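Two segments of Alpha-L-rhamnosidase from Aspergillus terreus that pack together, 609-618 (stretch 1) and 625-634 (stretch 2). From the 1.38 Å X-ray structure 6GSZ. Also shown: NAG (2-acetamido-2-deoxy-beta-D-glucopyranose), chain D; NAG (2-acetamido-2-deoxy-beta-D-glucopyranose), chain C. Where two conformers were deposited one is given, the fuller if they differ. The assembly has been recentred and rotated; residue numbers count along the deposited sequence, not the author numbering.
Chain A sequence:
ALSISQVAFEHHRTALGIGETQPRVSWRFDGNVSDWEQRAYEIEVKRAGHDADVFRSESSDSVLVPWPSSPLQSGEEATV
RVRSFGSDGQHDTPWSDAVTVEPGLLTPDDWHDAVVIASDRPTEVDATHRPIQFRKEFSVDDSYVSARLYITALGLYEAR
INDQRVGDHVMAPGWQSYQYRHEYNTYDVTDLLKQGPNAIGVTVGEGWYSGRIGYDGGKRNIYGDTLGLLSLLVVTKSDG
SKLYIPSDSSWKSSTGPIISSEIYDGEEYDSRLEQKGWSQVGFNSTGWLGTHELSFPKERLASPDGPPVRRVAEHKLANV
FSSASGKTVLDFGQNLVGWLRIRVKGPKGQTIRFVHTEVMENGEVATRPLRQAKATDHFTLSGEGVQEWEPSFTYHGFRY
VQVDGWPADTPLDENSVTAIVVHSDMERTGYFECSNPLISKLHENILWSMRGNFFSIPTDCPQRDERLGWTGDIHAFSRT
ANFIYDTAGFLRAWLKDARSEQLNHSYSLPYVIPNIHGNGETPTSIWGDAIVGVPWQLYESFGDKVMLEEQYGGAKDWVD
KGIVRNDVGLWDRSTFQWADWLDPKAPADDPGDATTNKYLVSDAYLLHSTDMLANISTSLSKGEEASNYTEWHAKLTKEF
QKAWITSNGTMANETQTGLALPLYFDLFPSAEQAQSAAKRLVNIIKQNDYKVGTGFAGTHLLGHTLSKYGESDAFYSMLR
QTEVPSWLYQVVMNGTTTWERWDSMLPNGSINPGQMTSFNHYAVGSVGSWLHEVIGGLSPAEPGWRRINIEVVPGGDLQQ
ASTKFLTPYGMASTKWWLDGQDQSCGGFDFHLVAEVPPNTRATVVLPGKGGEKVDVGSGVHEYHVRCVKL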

# COMPACT_ATOMS: atom_id res chain seq x y z
N SER A 609 -6.52 -7.00 20.89
CA SER A 609 -7.70 -6.72 20.08
C SER A 609 -8.91 -6.28 20.93
O SER A 609 -9.72 -5.45 20.48
CB SER A 609 -8.04 -7.91 19.24
OG SER A 609 -7.30 -7.90 18.03
N THR A 610 -9.07 -6.91 22.11
CA THR A 610 -10.18 -6.55 22.97
C THR A 610 -10.04 -5.09 23.45
O THR A 610 -11.05 -4.35 23.49
CB THR A 610 -10.31 -7.55 24.14
OG1 THR A 610 -10.36 -8.87 23.59
CG2 THR A 610 -11.52 -7.27 25.01
N ASP A 611 -8.79 -4.71 23.76
CA ASP A 611 -8.47 -3.36 24.21
C ASP A 611 -8.75 -2.35 23.07
O ASP A 611 -9.45 -1.32 23.23
CB ASP A 611 -7.01 -3.32 24.61
CG ASP A 611 -6.55 -2.06 25.30
OD1 ASP A 611 -7.33 -1.49 26.07
OD2 ASP A 611 -5.37 -1.71 25.10
N MET A 612 -8.26 -2.69 21.86
CA MET A 612 -8.48 -1.82 20.70
C MET A 612 -9.98 -1.69 20.43
O MET A 612 -10.47 -0.57 20.11
CB MET A 612 -7.78 -2.32 19.44
CG MET A 612 -6.27 -2.11 19.43
SD MET A 612 -5.51 -2.55 17.86
CE MET A 612 -5.67 -4.34 17.80
N LEU A 613 -10.72 -2.79 20.54
CA LEU A 613 -12.16 -2.75 20.26
C LEU A 613 -12.91 -1.90 21.32
O LEU A 613 -13.83 -1.17 20.97
CB LEU A 613 -12.71 -4.18 20.12
CG LEU A 613 -14.20 -4.26 19.74
CD1 LEU A 613 -14.48 -3.58 18.39
CD2 LEU A 613 -14.62 -5.72 19.72
N ALA A 614 -12.52 -2.00 22.59
CA ALA A 614 -13.06 -1.12 23.64
C ALA A 614 -12.84 0.34 23.24
O ALA A 614 -13.76 1.14 23.32
CB ALA A 614 -12.44 -1.42 24.98
N ASN A 615 -11.60 0.66 22.82
CA ASN A 615 -11.21 2.03 22.53
C ASN A 615 -11.94 2.54 21.29
O ASN A 615 -12.41 3.69 21.28
CB ASN A 615 -9.70 2.17 22.46
CG ASN A 615 -9.07 2.03 23.83
OD1 ASN A 615 -9.73 1.65 24.82
ND2 ASN A 615 -7.78 2.31 23.89
N ILE A 616 -12.05 1.69 20.26
CA ILE A 616 -12.79 2.08 19.06
C ILE A 616 -14.26 2.33 19.41
O ILE A 616 -14.88 3.29 18.94
CB ILE A 616 -12.66 0.99 17.97
CG1 ILE A 616 -11.24 0.93 17.42
CG2 ILE A 616 -13.70 1.21 16.90
CD1 ILE A 616 -11.02 -0.38 16.66
N SER A 617 -14.81 1.45 20.27
CA SER A 617 -16.19 1.60 20.72
C SER A 617 -16.37 2.98 21.39
O SER A 617 -17.33 3.67 21.10
CB SER A 617 -16.60 0.44 21.66
OG SER A 617 -16.52 -0.79 20.96
N THR A 618 -15.43 3.35 22.26
CA THR A 618 -15.50 4.66 22.91
C THR A 618 -15.43 5.80 21.90
O THR A 618 -16.22 6.75 21.95
CB THR A 618 -14.37 4.73 23.94
OG1 THR A 618 -14.59 3.72 24.91
CG2 THR A 618 -14.34 6.08 24.61
N GLU A 625 -21.03 -1.37 24.23
CA GLU A 625 -19.89 -2.11 23.70
C GLU A 625 -18.59 -1.75 24.41
O GLU A 625 -17.84 -2.63 24.82
CB GLU A 625 -19.75 -1.85 22.21
CG GLU A 625 -20.90 -2.43 21.38
CD GLU A 625 -22.18 -1.62 21.22
OE1 GLU A 625 -22.40 -0.61 21.93
OE2 GLU A 625 -23.00 -2.04 20.37
N ALA A 626 -18.37 -0.44 24.63
CA ALA A 626 -17.12 -0.01 25.24
C ALA A 626 -17.00 -0.63 26.64
O ALA A 626 -15.95 -1.18 27.00
CB ALA A 626 -17.01 1.51 25.31
N SER A 627 -18.07 -0.54 27.43
CA SER A 627 -18.02 -1.12 28.78
C SER A 627 -17.85 -2.64 28.72
O SER A 627 -17.09 -3.20 29.52
CB SER A 627 -19.22 -0.75 29.59
OG SER A 627 -19.12 0.59 30.02
N ASN A 628 -18.55 -3.30 27.78
CA ASN A 628 -18.49 -4.73 27.64
C ASN A 628 -17.04 -5.14 27.38
O ASN A 628 -16.52 -6.06 28.03
CB ASN A 628 -19.32 -5.17 26.46
CG ASN A 628 -19.43 -6.67 26.30
OD1 ASN A 628 -19.67 -7.40 27.26
ND2 ASN A 628 -19.25 -7.13 25.08
N TYR A 629 -16.39 -4.50 26.40
CA TYR A 629 -15.02 -4.93 26.05
C TYR A 629 -14.01 -4.55 27.12
O TYR A 629 -13.04 -5.29 27.33
CB TYR A 629 -14.65 -4.44 24.65
CG TYR A 629 -15.53 -5.05 23.59
CD1 TYR A 629 -15.63 -6.43 23.46
CD2 TYR A 629 -16.33 -4.27 22.77
CE1 TYR A 629 -16.52 -7.02 22.56
CE2 TYR A 629 -17.20 -4.83 21.84
CZ TYR A 629 -17.32 -6.21 21.78
OH TYR A 629 -18.18 -6.77 20.87
N THR A 630 -14.27 -3.45 27.86
CA THR A 630 -13.44 -3.10 29.00
C THR A 630 -13.51 -4.22 30.05
O THR A 630 -12.45 -4.64 30.63
CB THR A 630 -13.84 -1.72 29.54
OG1 THR A 630 -13.58 -0.73 28.55
CG2 THR A 630 -13.08 -1.34 30.80
N GLU A 631 -14.73 -4.71 30.31
CA GLU A 631 -15.02 -5.79 31.29
C GLU A 631 -14.31 -7.09 30.85
O GLU A 631 -13.66 -7.78 31.63
CB GLU A 631 -16.54 -6.02 31.42
CG GLU A 631 -17.26 -4.91 32.21
CD GLU A 631 -18.78 -4.90 32.24
OE1 GLU A 631 -19.43 -5.90 31.79
OE2 GLU A 631 -19.35 -3.87 32.73
N TRP A 632 -14.52 -7.46 29.59
CA TRP A 632 -13.88 -8.68 29.03
C TRP A 632 -12.36 -8.56 29.11
O TRP A 632 -11.67 -9.51 29.46
CB TRP A 632 -14.31 -8.93 27.58
CG TRP A 632 -15.61 -9.66 27.45
CD1 TRP A 632 -16.88 -9.20 27.60
CD2 TRP A 632 -15.75 -11.06 27.20
NE1 TRP A 632 -17.79 -10.21 27.46
CE2 TRP A 632 -17.12 -11.36 27.22
CE3 TRP A 632 -14.83 -12.08 26.92
CZ2 TRP A 632 -17.61 -12.65 26.97
CZ3 TRP A 632 -15.32 -13.35 26.69
CH2 TRP A 632 -16.68 -13.62 26.72
N HIS A 633 -11.83 -7.37 28.80
CA HIS A 633 -10.38 -7.18 28.86
C HIS A 633 -9.87 -7.43 30.29
O HIS A 633 -8.84 -8.08 30.48
CB HIS A 633 -10.01 -5.81 28.33
CG HIS A 633 -8.56 -5.58 28.26
ND1 HIS A 633 -7.82 -5.05 29.29
CD2 HIS A 633 -7.69 -5.75 27.24
CE1 HIS A 633 -6.57 -4.95 28.90
NE2 HIS A 633 -6.45 -5.38 27.65
N ALA A 634 -10.58 -6.91 31.30
CA ALA A 634 -10.12 -7.10 32.66
C ALA A 634 -10.19 -8.58 33.06
O ALA A 634 -9.25 -9.09 33.65
CB ALA A 634 -10.95 -6.24 33.60
C1 NAG D . -19.51 -8.46 24.69
C2 NAG D . -20.60 -8.33 23.57
C3 NAG D . -21.14 -9.72 23.22
C4 NAG D . -19.97 -10.68 22.93
C5 NAG D . -18.87 -10.61 23.96
C6 NAG D . -17.60 -11.36 23.55
C7 NAG D . -21.73 -6.20 23.54
C8 NAG D . -22.88 -5.37 24.00
N2 NAG D . -21.70 -7.47 23.93
O3 NAG D . -22.02 -9.63 22.10
O4 NAG D . -20.40 -12.06 22.98
O5 NAG D . -18.47 -9.24 24.25
O6 NAG D . -16.83 -10.63 22.57
O7 NAG D . -20.81 -5.68 22.88
C1 NAG C . -7.08 2.17 25.14
C2 NAG C . -5.58 2.12 24.90
C3 NAG C . -4.84 2.01 26.24
C4 NAG C . -5.31 3.10 27.18
C5 NAG C . -6.83 3.10 27.28
C6 NAG C . -7.37 4.23 28.15
C7 NAG C . -4.59 1.13 22.90
C8 NAG C . -4.35 -0.15 22.16
N2 NAG C . -5.26 1.01 24.04
O3 NAG C . -3.44 2.13 26.00
O4 NAG C . -4.77 2.78 28.48
O5 NAG C . -7.37 3.26 25.96
O6 NAG C . -6.99 5.53 27.63
O7 NAG C . -4.22 2.20 22.47

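Two nearly antiparallel helices pack here through small side chains and one tyrosine, with no hydrogen bond between them. Their axes come within 7.8 Å at an angle of 159°, and 476 Å² of surface is buried. The approach is tightest at A614 and A626, whose CA atoms lie 4.5 Å apart. Methyl side chains leave room for this: A626 CB sits 3.8 Å from A614 O.

Y629 is the main knob. Its side chain enters a hole formed by T610, L613, A614 and S617. L613 CD2 lies over one ring face, 3.4 Å from Y629 CZ, in a CH-pi contact. A614 CB meets Y629 CB at 3.8 Å, and S617 OG lies at the ring edge. The Y629 hydroxyl is satisfied elsewhere in the structure.

S617 suits this close packing because its OG donates to L613 O of its own helix (2.7 Å), while its CB packs 3.6 Å from A626 N. T630 OG1 likewise bonds back to A626 O at 2.9 Å.

At the other end, T610 CG2 reaches Y629 O at 3.4 Å. D611 CB lies 3.6 Å from H633 CD2, with D611 OD1 over the imidazole face. The glycans on N615 and N628 flank the contact; D611 OD2 accepts a hydrogen bond from N2 of the chain C NAG (2.9 Å).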